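Adenosine monophosphate-protein transferase (Pyrococcus horikoshii, PDB 2D16) is of unestablished function but probably acts on adenosine or an adenosine nucleotide. Local coordinates at residues A48-Y59 against A71-A79. Numbering follows the deposited sequence.
Sequences AMNEAKPQLTRY and AKNAVKIGA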
loop_
_atom_site.group_PDB
_atom_site.type_symbol
_atom_site.label_atom_id
_atom_site.label_comp_id
_atom_site.label_asym_id
_atom_site.label_seq_id
_atom_site.Cartn_x
_atom_site.Cartn_y
_atom_site.Cartn_z
ATOM N N ALA A 48 -11.634 -33.173 36.966
ATOM C CA ALA A 48 -11.830 -33.521 38.365
ATOM C C ALA A 48 -10.494 -34.003 38.912
ATOM O O ALA A 48 -9.704 -34.615 38.194
ATOM C CB ALA A 48 -12.882 -34.611 38.494
ATOM N N MET A 49 -10.239 -33.720 40.182
ATOM C CA MET A 49 -8.984 -34.113 40.799
ATOM C C MET A 49 -9.234 -34.488 42.249
ATOM O O MET A 49 -9.969 -33.797 42.961
ATOM C CB MET A 49 -7.985 -32.962 40.704
ATOM C CG MET A 49 -6.569 -33.327 41.097
ATOM S SD MET A 49 -5.432 -32.033 40.574
ATOM C CE MET A 49 -3.851 -32.723 41.150
ATOM N N ASN A 50 -8.620 -35.584 42.679
ATOM C CA ASN A 50 -8.808 -36.079 44.037
ATOM C C ASN A 50 -7.879 -35.484 45.080
ATOM O O ASN A 50 -6.666 -35.412 44.889
ATOM C CB ASN A 50 -8.681 -37.604 44.059
ATOM C CG ASN A 50 -9.670 -38.278 43.136
ATOM O OD1 ASN A 50 -10.797 -37.814 42.981
ATOM N ND2 ASN A 50 -9.255 -39.383 42.518
ATOM N N GLU A 51 -8.471 -35.058 46.191
ATOM C CA GLU A 51 -7.724 -34.488 47.304
ATOM C C GLU A 51 -7.775 -35.519 48.433
ATOM O O GLU A 51 -8.848 -35.849 48.938
ATOM C CB GLU A 51 -8.362 -33.170 47.746
ATOM C CG GLU A 51 -7.568 -32.439 48.810
ATOM C CD GLU A 51 -8.264 -31.187 49.297
ATOM O OE1 GLU A 51 -9.458 -31.006 48.981
ATOM O OE2 GLU A 51 -7.617 -30.390 50.009
ATOM N N ALA A 52 -6.607 -36.025 48.818
ATOM C CA ALA A 52 -6.495 -37.057 49.846
ATOM C C ALA A 52 -6.979 -36.719 51.253
ATOM O O ALA A 52 -7.851 -37.404 51.789
ATOM C CB ALA A 52 -5.051 -37.551 49.914
ATOM N N LYS A 53 -6.410 -35.678 51.853
ATOM C CA LYS A 53 -6.762 -35.292 53.220
ATOM C C LYS A 53 -8.267 -35.347 53.514
ATOM O O LYS A 53 -8.701 -36.084 54.402
ATOM C CB LYS A 53 -6.007 -34.088 53.815
ATOM C CG LYS A 53 -6.064 -33.577 55.256
ATOM C CD LYS A 53 -5.267 -32.296 55.507
ATOM C CE LYS A 53 -5.230 -31.452 56.784
ATOM N NZ LYS A 53 -4.386 -30.265 56.918
ATOM N N PRO A 54 -9.082 -34.578 52.775
ATOM C CA PRO A 54 -10.528 -34.605 53.027
ATOM C C PRO A 54 -11.241 -35.698 52.229
ATOM O O PRO A 54 -12.464 -35.837 52.308
ATOM C CB PRO A 54 -10.963 -33.214 52.598
ATOM C CG PRO A 54 -10.106 -32.991 51.394
ATOM C CD PRO A 54 -8.738 -33.485 51.847
ATOM N N GLN A 55 -10.470 -36.463 51.460
ATOM C CA GLN A 55 -11.020 -37.534 50.639
ATOM C C GLN A 55 -12.162 -37.019 49.764
ATOM O O GLN A 55 -13.239 -37.616 49.692
ATOM C CB GLN A 55 -11.487 -38.684 51.538
ATOM C CG GLN A 55 -10.321 -39.392 52.219
ATOM C CD GLN A 55 -10.752 -40.491 53.169
ATOM O OE1 GLN A 55 -11.202 -40.225 54.283
ATOM N NE2 GLN A 55 -10.620 -41.737 52.728
ATOM N N LEU A 56 -11.904 -35.903 49.089
ATOM C CA LEU A 56 -12.888 -35.277 48.215
ATOM C C LEU A 56 -12.429 -35.163 46.769
ATOM O O LEU A 56 -11.256 -34.898 46.497
ATOM C CB LEU A 56 -13.209 -33.867 48.705
ATOM C CG LEU A 56 -14.037 -33.661 49.972
ATOM C CD1 LEU A 56 -14.051 -32.178 50.311
ATOM C CD2 LEU A 56 -15.454 -34.175 49.756
ATOM N N THR A 57 -13.366 -35.355 45.847
ATOM C CA THR A 57 -13.076 -35.206 44.427
ATOM C C THR A 57 -13.517 -33.794 44.055
ATOM O O THR A 57 -14.700 -33.460 44.142
ATOM C CB THR A 57 -13.854 -36.228 43.570
ATOM O OG1 THR A 57 -13.356 -37.547 43.834
ATOM C CG2 THR A 57 -13.694 -35.917 42.081
ATOM N N ARG A 58 -12.556 -32.962 43.667
ATOM C CA ARG A 58 -12.830 -31.583 43.279
ATOM C C ARG A 58 -13.054 -31.556 41.777
ATOM O O ARG A 58 -12.549 -32.419 41.061
ATOM C CB ARG A 58 -11.637 -30.688 43.618
ATOM C CG ARG A 58 -11.144 -30.810 45.044
ATOM C CD ARG A 58 -12.197 -30.337 46.025
ATOM N NE ARG A 58 -11.650 -30.194 47.368
ATOM C CZ ARG A 58 -12.227 -29.480 48.330
ATOM N NH1 ARG A 58 -13.368 -28.851 48.089
ATOM N NH2 ARG A 58 -11.655 -29.382 49.521
ATOM N N TYR A 59 -13.795 -30.565 41.291
ATOM C CA TYR A 59 -14.040 -30.484 39.862
ATOM C C TYR A 59 -14.445 -29.097 39.382
ATOM O O TYR A 59 -14.859 -28.240 40.165
ATOM C CB TYR A 59 -15.122 -31.491 39.462
ATOM C CG TYR A 59 -16.519 -31.071 39.866
ATOM C CD1 TYR A 59 -17.301 -30.283 39.021
ATOM C CD2 TYR A 59 -17.047 -31.438 41.103
ATOM C CE1 TYR A 59 -18.579 -29.870 39.398
ATOM C CE2 TYR A 59 -18.322 -31.032 41.491
ATOM C CZ TYR A 59 -19.081 -30.248 40.633
ATOM O OH TYR A 59 -20.341 -29.841 41.010
ATOM N N ALA A 71 -16.003 -35.959 37.247
ATOM C CA ALA A 71 -16.068 -36.169 38.687
ATOM C C ALA A 71 -16.453 -37.605 39.038
ATOM O O ALA A 71 -15.902 -38.199 39.961
ATOM C CB ALA A 71 -17.062 -35.191 39.307
ATOM N N LYS A 72 -17.407 -38.161 38.298
ATOM C CA LYS A 72 -17.853 -39.525 38.543
ATOM C C LYS A 72 -16.708 -40.511 38.314
ATOM O O LYS A 72 -16.509 -41.432 39.105
ATOM C CB LYS A 72 -19.025 -39.867 37.623
ATOM C CG LYS A 72 -19.649 -41.228 37.884
ATOM C CD LYS A 72 -20.804 -41.480 36.918
ATOM C CE LYS A 72 -21.455 -42.833 37.164
ATOM N NZ LYS A 72 -22.561 -43.106 36.199
ATOM N N ASN A 73 -15.961 -40.317 37.231
ATOM C CA ASN A 73 -14.831 -41.194 36.916
ATOM C C ASN A 73 -13.712 -41.016 37.940
ATOM O O ASN A 73 -13.112 -41.989 38.397
ATOM C CB ASN A 73 -14.274 -40.890 35.519
ATOM C CG ASN A 73 -15.094 -41.520 34.403
ATOM O OD1 ASN A 73 -15.189 -42.746 34.293
ATOM N ND2 ASN A 73 -15.696 -40.684 33.575
ATOM N N ALA A 74 -13.436 -39.767 38.293
ATOM C CA ALA A 74 -12.382 -39.465 39.255
ATOM C C ALA A 74 -12.638 -40.048 40.643
ATOM O O ALA A 74 -11.729 -40.606 41.256
ATOM C CB ALA A 74 -12.182 -37.958 39.354
ATOM N N VAL A 75 -13.863 -39.924 41.149
ATOM C CA VAL A 75 -14.159 -40.446 42.481
ATOM C C VAL A 75 -14.130 -41.978 42.494
ATOM O O VAL A 75 -13.807 -42.592 43.514
ATOM C CB VAL A 75 -15.530 -39.921 43.015
ATOM C CG1 VAL A 75 -16.677 -40.637 42.349
ATOM C CG2 VAL A 75 -15.588 -40.084 44.528
ATOM N N LYS A 76 -14.451 -42.588 41.357
ATOM C CA LYS A 76 -14.428 -44.038 41.256
ATOM C C LYS A 76 -12.968 -44.482 41.308
ATOM O O LYS A 76 -12.624 -45.422 42.017
ATOM C CB LYS A 76 -15.076 -44.505 39.950
ATOM C CG LYS A 76 -15.210 -46.019 39.847
ATOM C CD LYS A 76 -15.964 -46.588 41.047
ATOM C CE LYS A 76 -16.026 -48.107 41.004
ATOM N NZ LYS A 76 -16.693 -48.597 39.765
ATOM N N ILE A 77 -12.110 -43.793 40.562
ATOM C CA ILE A 77 -10.686 -44.112 40.563
ATOM C C ILE A 77 -10.180 -43.900 41.991
ATOM O O ILE A 77 -9.397 -44.695 42.509
ATOM C CB ILE A 77 -9.920 -43.208 39.573
ATOM C CG1 ILE A 77 -10.287 -43.610 38.139
ATOM C CG2 ILE A 77 -8.416 -43.312 39.814
ATOM C CD1 ILE A 77 -9.774 -42.664 37.074
ATOM N N GLY A 78 -10.644 -42.820 42.610
ATOM C CA GLY A 78 -10.295 -42.512 43.988
ATOM C C GLY A 78 -8.880 -42.111 44.357
ATOM O O GLY A 78 -8.694 -41.260 45.225
ATOM N N ALA A 79 -7.886 -42.719 43.717
ATOM C CA ALA A 79 -6.485 -42.430 44.018
ATOM C C ALA A 79 -6.182 -40.948 44.239
ATOM O O ALA A 79 -6.539 -40.096 43.424
ATOM C CB ALA A 79 -5.593 -42.982 42.910
#
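Asn50 reaches from strand 44-51 to the C-terminal end of helix 64-77, where it bonds one carbonyl of the last turn and one just past the helix end. Its CB lies 3.3 Å from Ala79 O. CG, anti to the carbonyl carbon (chi1 -58°), is carried toward the helix end and lies 3.6 Å from both Ala79 O and Ala74 O. ND2 donates to Ala79 O at 3.0 Å and to Ala74 O, also at 3.0 Å; both acceptors lie close to the amide plane, as the NH2 group requires, although each carbonyl is met from above its own plane. Ala74 O also receives Gly78 N, from the face opposite Asn50. OD1 takes the hydroxyl of Thr57, OG1 to OD1 2.7 Å, which fixes which way round the amide sits. Asparagine suits this buried place because it donates and accepts at once.

Thr57 is equally two-sided: beyond that bond, its OG1 rests against Val75 CB at 3.3 Å, while CG2, anti to the backbone N, packs on Ala74 CB. Alanines let the helix come close: Ala48 CB meets Ala74 CB at 3.5 Å, and Ala71 CB sits by the Tyr59 ring. Gly78, with positive phi (68°), ends the helix and turns the chain toward strand 82-88.

The arrangement is that of a beta-hairpin, with a G1 bulge at Gln55 and Leu56, packed against the helix of a beta-alpha-beta crossover: helix 64-77 joins the parallel strands 56-61 and 82-88, with strand 44-51 between them, on one face of the five-stranded antiparallel sheet.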